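Local coordinates for protein Kif13b (Mus musculus, PDB 5B64), which probably works as a microtubule motor of the kinesin superfamily that carries cargo, this fragment being a non-motor part of the chain, at residues L45-S50 with L61-A66; T39-T44 with P65-R70. One frame throughout, in Å; residues are numbered along the deposited sequence.

Interaction 1: L45-S50 with L61-A66; sequences LQIPTS and LLSEPA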
ATOM      1  N   LEU B  45     -19.434   2.065  23.232  1.00 87.23           N
ATOM      2  CA  LEU B  45     -19.735   3.318  23.892  1.00 86.54           C
ATOM      3  C   LEU B  45     -18.484   4.029  24.386  1.00 92.37           C
ATOM      4  O   LEU B  45     -17.412   3.435  24.566  1.00 96.06           O
ATOM      5  CB  LEU B  45     -20.692   3.081  25.049  1.00 73.03           C
ATOM      6  CG  LEU B  45     -22.031   2.497  24.595  1.00 70.79           C
ATOM      7  CD1 LEU B  45     -23.033   2.500  25.751  1.00 75.06           C
ATOM      8  CD2 LEU B  45     -22.607   3.187  23.353  1.00 59.34           C
ATOM      9  N   GLN B  46     -18.624   5.327  24.572  1.00 90.22           N
ATOM     10  CA  GLN B  46     -17.689   6.037  25.411  1.00 91.41           C
ATOM     11  C   GLN B  46     -18.427   7.152  26.127  1.00 85.84           C
ATOM     12  O   GLN B  46     -19.542   7.532  25.758  1.00 87.11           O
ATOM     13  CB  GLN B  46     -16.473   6.556  24.629  1.00 88.16           C
ATOM     14  CG  GLN B  46     -16.727   7.755  23.714  1.00 89.59           C
ATOM     15  CD  GLN B  46     -15.484   8.117  22.885  1.00 89.32           C
ATOM     16  OE1 GLN B  46     -14.345   7.866  23.306  1.00 91.76           O
ATOM     17  NE2 GLN B  46     -15.701   8.686  21.696  1.00 75.70           N
ATOM     18  N   ILE B  47     -17.798   7.636  27.181  1.00 87.02           N
ATOM     19  CA  ILE B  47     -18.302   8.757  27.918  1.00 83.94           C
ATOM     20  C   ILE B  47     -17.288   9.881  27.746  1.00 87.93           C
ATOM     21  O   ILE B  47     -16.207   9.859  28.342  1.00 96.09           O
ATOM     22  CB  ILE B  47     -18.524   8.371  29.385  1.00 85.05           C
ATOM     23  CG1 ILE B  47     -19.497   7.196  29.450  1.00 74.40           C
ATOM     24  CG2 ILE B  47     -19.045   9.557  30.195  1.00 84.87           C
ATOM     25  CD1 ILE B  47     -19.934   6.868  30.828  1.00 89.24           C
ATOM     26  N   PRO B  48     -17.618  10.843  26.881  1.00 84.84           N
ATOM     27  CA  PRO B  48     -16.753  11.985  26.578  1.00 96.11           C
ATOM     28  C   PRO B  48     -16.693  12.923  27.771  1.00106.14           C
ATOM     29  O   PRO B  48     -17.558  12.842  28.638  1.00107.38           O
ATOM     30  CB  PRO B  48     -17.478  12.672  25.423  1.00 99.47           C
ATOM     31  CG  PRO B  48     -18.929  12.274  25.595  1.00 95.18           C
ATOM     32  CD  PRO B  48     -18.898  10.885  26.146  1.00 85.87           C
ATOM     33  N   THR B  49     -15.700  13.802  27.819  1.00112.85           N
ATOM     34  CA  THR B  49     -15.583  14.711  28.946  1.00118.11           C
ATOM     35  C   THR B  49     -16.740  15.714  28.943  1.00120.36           C
ATOM     36  O   THR B  49     -17.099  16.252  29.987  1.00123.23           O
ATOM     37  CB  THR B  49     -14.227  15.451  28.947  1.00126.92           C
ATOM     38  OG1 THR B  49     -13.209  14.594  28.416  1.00128.59           O
ATOM     39  CG2 THR B  49     -13.844  15.870  30.362  1.00128.62           C
ATOM     40  N   SER B  50     -17.328  15.949  27.768  1.00121.49           N
ATOM     41  CA  SER B  50     -18.481  16.848  27.637  1.00121.46           C
ATOM     42  C   SER B  50     -19.665  16.381  28.488  1.00124.88           C
ATOM     43  O   SER B  50     -20.371  17.198  29.079  1.00129.07           O
ATOM     44  CB  SER B  50     -18.935  16.957  26.178  1.00114.17           C
ATOM     45  OG  SER B  50     -17.835  16.945  25.286  1.00114.16           O
ATOM     46  N   LEU B  61     -28.346   9.296  30.416  1.00 95.31           N
ATOM     47  CA  LEU B  61     -27.231   8.469  29.936  1.00 87.69           C
ATOM     48  C   LEU B  61     -26.073   9.332  29.490  1.00 83.71           C
ATOM     49  O   LEU B  61     -26.268  10.295  28.756  1.00 86.73           O
ATOM     50  CB  LEU B  61     -27.659   7.573  28.767  1.00 82.32           C
ATOM     51  CG  LEU B  61     -28.761   6.560  29.085  1.00 84.59           C
ATOM     52  CD1 LEU B  61     -30.100   7.148  28.744  1.00 92.59           C
ATOM     53  CD2 LEU B  61     -28.547   5.272  28.350  1.00 83.89           C
ATOM     54  N   LEU B  62     -24.869   8.974  29.920  1.00 85.55           N
ATOM     55  CA  LEU B  62     -23.657   9.722  29.570  1.00 88.61           C
ATOM     56  C   LEU B  62     -23.056   9.263  28.230  1.00 88.62           C
ATOM     57  O   LEU B  62     -22.199   9.941  27.636  1.00 84.23           O
ATOM     58  CB  LEU B  62     -22.610   9.554  30.671  1.00 89.31           C
ATOM     59  CG  LEU B  62     -22.676  10.395  31.949  1.00 91.99           C
ATOM     60  CD1 LEU B  62     -24.084  10.933  32.244  1.00 89.98           C
ATOM     61  CD2 LEU B  62     -22.142   9.575  33.117  1.00 91.14           C
ATOM     62  N   SER B  63     -23.515   8.112  27.756  1.00 84.58           N
ATOM     63  CA  SER B  63     -22.900   7.487  26.597  1.00 82.98           C
ATOM     64  C   SER B  63     -23.268   8.068  25.252  1.00 77.40           C
ATOM     65  O   SER B  63     -24.367   8.581  25.023  1.00 73.32           O
ATOM     66  CB  SER B  63     -23.187   5.992  26.575  1.00 83.73           C
ATOM     67  OG  SER B  63     -22.285   5.332  27.430  1.00 93.32           O
ATOM     68  N   GLU B  64     -22.310   7.954  24.357  1.00 78.24           N
ATOM     69  CA  GLU B  64     -22.557   8.156  22.954  1.00 82.21           C
ATOM     70  C   GLU B  64     -21.684   7.142  22.230  1.00 82.38           C
ATOM     71  O   GLU B  64     -20.764   6.576  22.829  1.00 85.26           O
ATOM     72  CB  GLU B  64     -22.201   9.575  22.569  1.00 79.43           C
ATOM     73  CG  GLU B  64     -20.756   9.891  22.735  1.00 88.23           C
ATOM     74  CD  GLU B  64     -20.511  11.372  22.583  1.00106.59           C
ATOM     75  OE1 GLU B  64     -19.466  11.759  22.003  1.00107.68           O
ATOM     76  OE2 GLU B  64     -21.381  12.150  23.044  1.00114.43           O
ATOM     77  N   PRO B  65     -21.987   6.873  20.956  1.00 74.28           N
ATOM     78  CA  PRO B  65     -21.211   5.835  20.271  1.00 68.57           C
ATOM     79  C   PRO B  65     -19.766   6.221  19.956  1.00 64.90           C
ATOM     80  O   PRO B  65     -19.440   7.375  19.644  1.00 72.52           O
ATOM     81  CB  PRO B  65     -21.998   5.599  18.976  1.00 66.12           C
ATOM     82  CG  PRO B  65     -23.355   6.153  19.237  1.00 67.19           C
ATOM     83  CD  PRO B  65     -23.182   7.274  20.194  1.00 68.98           C
ATOM     84  N   ALA B  66     -18.898   5.223  20.056  1.00 59.98           N
ATOM     85  CA  ALA B  66     -17.514   5.331  19.608  1.00 63.41           C
ATOM     86  C   ALA B  66     -17.188   4.100  18.758  1.00 65.03           C
ATOM     87  O   ALA B  66     -17.949   3.122  18.734  1.00 68.64           O
ATOM     88  CB  ALA B  66     -16.550   5.455  20.798  1.00 58.74           C
TER
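Q46 and E64 face each other as a hydrogen-bonded pair of antiparallel strands, and each gives its N-H to the other's carbonyl, two bonds in all. Q46 N lies 3.0 Å from E64 O, and E64 N lies 3.1 Å from Q46 O. Both bonds are close to straight, with N-H...O angles of 166° and 165°. The two carbonyls also receive CA-H...O contacts: L45 CA stands 3.6 Å from E64 O, and S63 CA 3.5 Å from Q46 O. A third carbonyl, L62 O, accepts from S51 OG.

The side chains add van der Waals contact, much of it between a carbon and a polar group. The Q46 amide lies against the methyl of A66, with Q46 CD 3.5 Å from A66 CB. In E64, chi1 of 64° puts CG between the backbone N and the carbonyl carbon, and the extended chain beyond carries the carboxylate to the P48 ring, E64 CD 3.5 Å from P48 CG. An alanine in place of E64 would probably open a gap beside P48 CG, where the carboxylate now packs, leaving L62 O still against P48 CD. On another flank, I47 CG2 packs on L62 CB at 3.6 Å, while L45 CD1 touches S63 OG at 3.4 Å.

Two reciprocal backbone bonds thus supply the directional chemistry across the contact, and the side chains contribute van der Waals packing around them, without a salt bridge between the segments.

Interaction 2: T39-T44 with P65-R70; sequences TEYKVT and PAIQVR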
ATOM      1  N   THR B  39     -10.077  -3.872   7.587  1.00 63.30           N
ATOM      2  CA  THR B  39     -10.105  -3.245   8.897  1.00 62.39           C
ATOM      3  C   THR B  39     -11.500  -3.423   9.509  1.00 64.18           C
ATOM      4  O   THR B  39     -12.501  -3.186   8.854  1.00 66.37           O
ATOM      5  CB  THR B  39      -9.737  -1.736   8.798  1.00 69.40           C
ATOM      6  OG1 THR B  39      -8.449  -1.594   8.189  1.00 69.63           O
ATOM      7  CG2 THR B  39      -9.705  -1.069  10.180  1.00 63.12           C
ATOM      8  N   GLU B  40     -11.562  -3.861  10.758  1.00 69.51           N
ATOM      9  CA  GLU B  40     -12.842  -4.110  11.419  1.00 74.35           C
ATOM     10  C   GLU B  40     -13.327  -2.841  12.132  1.00 69.82           C
ATOM     11  O   GLU B  40     -12.566  -2.189  12.850  1.00 63.80           O
ATOM     12  CB  GLU B  40     -12.711  -5.295  12.394  1.00 76.61           C
ATOM     13  CG  GLU B  40     -13.879  -5.474  13.347  1.00 91.47           C
ATOM     14  CD  GLU B  40     -13.544  -6.381  14.541  1.00108.79           C
ATOM     15  OE1 GLU B  40     -13.276  -5.860  15.652  1.00114.78           O
ATOM     16  OE2 GLU B  40     -13.553  -7.617  14.373  1.00114.24           O
ATOM     17  N   TYR B  41     -14.583  -2.473  11.898  1.00 65.79           N
ATOM     18  CA  TYR B  41     -15.186  -1.360  12.616  1.00 67.14           C
ATOM     19  C   TYR B  41     -16.323  -1.890  13.469  1.00 74.49           C
ATOM     20  O   TYR B  41     -17.283  -2.449  12.954  1.00 76.90           O
ATOM     21  CB  TYR B  41     -15.664  -0.260  11.663  1.00 67.19           C
ATOM     22  CG  TYR B  41     -14.535   0.341  10.858  1.00 75.14           C
ATOM     23  CD1 TYR B  41     -13.715   1.344  11.395  1.00 69.27           C
ATOM     24  CD2 TYR B  41     -14.261  -0.122   9.565  1.00 76.25           C
ATOM     25  CE1 TYR B  41     -12.664   1.874  10.654  1.00 64.92           C
ATOM     26  CE2 TYR B  41     -13.223   0.401   8.825  1.00 73.50           C
ATOM     27  CZ  TYR B  41     -12.423   1.391   9.369  1.00 67.43           C
ATOM     28  OH  TYR B  41     -11.384   1.881   8.610  1.00 64.82           O
ATOM     29  N   LYS B  42     -16.174  -1.745  14.780  1.00 76.06           N
ATOM     30  CA  LYS B  42     -17.177  -2.181  15.727  1.00 78.69           C
ATOM     31  C   LYS B  42     -17.696  -0.978  16.515  1.00 73.91           C
ATOM     32  O   LYS B  42     -16.936  -0.078  16.865  1.00 77.82           O
ATOM     33  CB  LYS B  42     -16.576  -3.190  16.700  1.00 87.12           C
ATOM     34  CG  LYS B  42     -16.649  -4.652  16.293  1.00 90.96           C
ATOM     35  CD  LYS B  42     -16.129  -5.506  17.449  1.00 98.79           C
ATOM     36  CE  LYS B  42     -15.890  -6.959  17.048  1.00105.11           C
ATOM     37  NZ  LYS B  42     -15.140  -7.703  18.110  1.00106.43           N
ATOM     38  N   VAL B  43     -18.991  -0.971  16.803  1.00 66.76           N
ATOM     39  CA  VAL B  43     -19.580   0.102  17.586  1.00 67.74           C
ATOM     40  C   VAL B  43     -19.562  -0.218  19.094  1.00 71.03           C
ATOM     41  O   VAL B  43     -20.023  -1.286  19.525  1.00 74.50           O
ATOM     42  CB  VAL B  43     -21.016   0.425  17.098  1.00 54.54           C
ATOM     43  CG1 VAL B  43     -21.665   1.510  17.964  1.00 56.58           C
ATOM     44  CG2 VAL B  43     -21.006   0.831  15.629  1.00 47.22           C
ATOM     45  N   THR B  44     -18.992   0.704  19.874  1.00 63.96           N
ATOM     46  CA  THR B  44     -19.033   0.653  21.333  1.00 68.68           C
ATOM     47  C   THR B  44     -19.517   1.970  21.919  1.00 73.92           C
ATOM     48  O   THR B  44     -19.920   2.895  21.217  1.00 67.72           O
ATOM     49  CB  THR B  44     -17.645   0.449  21.956  1.00 73.02           C
ATOM     50  OG1 THR B  44     -16.620   0.628  20.961  1.00 71.40           O
ATOM     51  CG2 THR B  44     -17.536  -0.916  22.659  1.00 76.25           C
ATOM     52  N   PRO B  65     -21.987   6.873  20.956  1.00 74.28           N
ATOM     53  CA  PRO B  65     -21.211   5.835  20.271  1.00 68.57           C
ATOM     54  C   PRO B  65     -19.766   6.221  19.956  1.00 64.90           C
ATOM     55  O   PRO B  65     -19.440   7.375  19.644  1.00 72.52           O
ATOM     56  CB  PRO B  65     -21.998   5.599  18.976  1.00 66.12           C
ATOM     57  CG  PRO B  65     -23.355   6.153  19.237  1.00 67.19           C
ATOM     58  CD  PRO B  65     -23.182   7.274  20.194  1.00 68.98           C
ATOM     59  N   ALA B  66     -18.898   5.223  20.056  1.00 59.98           N
ATOM     60  CA  ALA B  66     -17.514   5.331  19.608  1.00 63.41           C
ATOM     61  C   ALA B  66     -17.188   4.100  18.758  1.00 65.03           C
ATOM     62  O   ALA B  66     -17.949   3.122  18.734  1.00 68.64           O
ATOM     63  CB  ALA B  66     -16.550   5.455  20.798  1.00 58.74           C
ATOM     64  N   ILE B  67     -16.065   4.152  18.058  1.00 62.24           N
ATOM     65  CA  ILE B  67     -15.766   3.155  17.050  1.00 61.69           C
ATOM     66  C   ILE B  67     -14.487   2.412  17.372  1.00 63.36           C
ATOM     67  O   ILE B  67     -13.402   3.013  17.445  1.00 61.73           O
ATOM     68  CB  ILE B  67     -15.605   3.802  15.663  1.00 64.54           C
ATOM     69  CG1 ILE B  67     -16.805   4.697  15.339  1.00 55.90           C
ATOM     70  CG2 ILE B  67     -15.354   2.728  14.608  1.00 55.19           C
ATOM     71  CD1 ILE B  67     -18.123   3.987  15.343  1.00 55.34           C
ATOM     72  N   GLN B  68     -14.616   1.104  17.558  1.00 61.89           N
ATOM     73  CA  GLN B  68     -13.449   0.274  17.759  1.00 72.07           C
ATOM     74  C   GLN B  68     -12.892  -0.109  16.407  1.00 67.32           C
ATOM     75  O   GLN B  68     -13.591  -0.685  15.581  1.00 63.79           O
ATOM     76  CB  GLN B  68     -13.779  -0.976  18.560  1.00 82.81           C
ATOM     77  CG  GLN B  68     -12.627  -1.963  18.561  1.00 94.08           C
ATOM     78  CD  GLN B  68     -12.772  -3.019  19.630  1.00101.19           C
ATOM     79  OE1 GLN B  68     -12.693  -2.719  20.824  1.00 95.06           O
ATOM     80  NE2 GLN B  68     -12.988  -4.268  19.211  1.00107.60           N
ATOM     81  N   VAL B  69     -11.629   0.234  16.193  1.00 64.09           N
ATOM     82  CA  VAL B  69     -10.989   0.062  14.909  1.00 67.48           C
ATOM     83  C   VAL B  69      -9.905  -1.005  15.058  1.00 76.55           C
ATOM     84  O   VAL B  69      -8.961  -0.845  15.830  1.00 80.68           O
ATOM     85  CB  VAL B  69     -10.386   1.397  14.409  1.00 67.55           C
ATOM     86  CG1 VAL B  69      -9.764   1.220  13.038  1.00 62.41           C
ATOM     87  CG2 VAL B  69     -11.446   2.491  14.379  1.00 58.75           C
ATOM     88  N   ARG B  70     -10.060  -2.114  14.346  1.00 77.32           N
ATOM     89  CA  ARG B  70      -9.107  -3.200  14.472  1.00 79.85           C
ATOM     90  C   ARG B  70      -8.490  -3.563  13.121  1.00 77.30           C
ATOM     91  O   ARG B  70      -9.195  -3.681  12.110  1.00 68.94           O
ATOM     92  CB  ARG B  70      -9.751  -4.422  15.136  1.00 83.70           C
ATOM     93  CG  ARG B  70      -8.740  -5.335  15.824  1.00 99.21           C
ATOM     94  CD  ARG B  70      -9.322  -6.707  16.162  1.00111.07           C
ATOM     95  NE  ARG B  70     -10.404  -6.642  17.142  1.00120.20           N
ATOM     96  CZ  ARG B  70     -10.250  -6.859  18.447  1.00128.07           C
ATOM     97  NH1 ARG B  70      -9.052  -7.155  18.937  1.00131.30           N
ATOM     98  NH2 ARG B  70     -11.295  -6.784  19.263  1.00129.87           N
TER
HETATM   99  O   HOH W   1     -13.804  -7.318  20.575  1.00 93.96           O
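E40 and R70 lie side by side, pointing the same way from a hydrogen-bonded pair, and their charged ends meet. E40 OE1 sits at the edge of the guanidinium, in its plane, 3.3 Å from R70 NE; this salt bridge includes a weak but straight hydrogen bond, with an angle of 169° at the hydrogen. The carboxylate and guanidinium planes are turned 80° apart. A bend at chi3 of R70 (-65°) sets NE where it can meet OE1. The same oxygen forms a salt bridge along its own strand with K42 NZ at 3.6 Å, so one carboxylate probably offsets two positive groups, K42 NZ and R70 NH2 being 4.1 Å apart. A water accepts from K42 NZ at 2.8 Å and, weakly, from Q68 NE2.

These groups are carried by a backbone ladder of six hydrogen bonds, two each at E40-R70, K42-Q68 and T44-A66, running from E40 N to R70 O (2.7 Å) to A66 N on T44 O (2.8 Å). The opposite face is apolar. I67 CG2 comes to the edge of the Y41 ring, 3.9 Å from Y41 CD1, and V69 CG1 lies 3.8 Å from Y41 CE1.

That apolar face looks toward the helices: Y41 packs on V25 and A28 of helix 9-34 and M91 of helix 81-100, with its hydroxyl bonded to F118 O, while I67 meets L84, also of helix 81-100. Strand 64-71 is the central one, since I67 and V69 also make backbone hydrogen bonds to W79 and Q77, respectively, of strand 75-80.

Both interactions join strand 40-46 to strand 64-71 and share P65 and A66, so they are overlapping, successive lengths of one antiparallel ladder, their centres about 14 Å apart. Interaction 2 is nearer the middle of the chain, with its centre about 7 Å from the chain centre, against about 16 Å for interaction 1; half of its touching residues are buried. It combines an apolar face under the helices with a charged, water-bound face. Interaction 1 is the outer end of the ladder, where regular pairing gives way to loop and one hydrogen-bonded pair remains. There the charged network is absent, and the side chains, E64 and Q46 included, meet by packing.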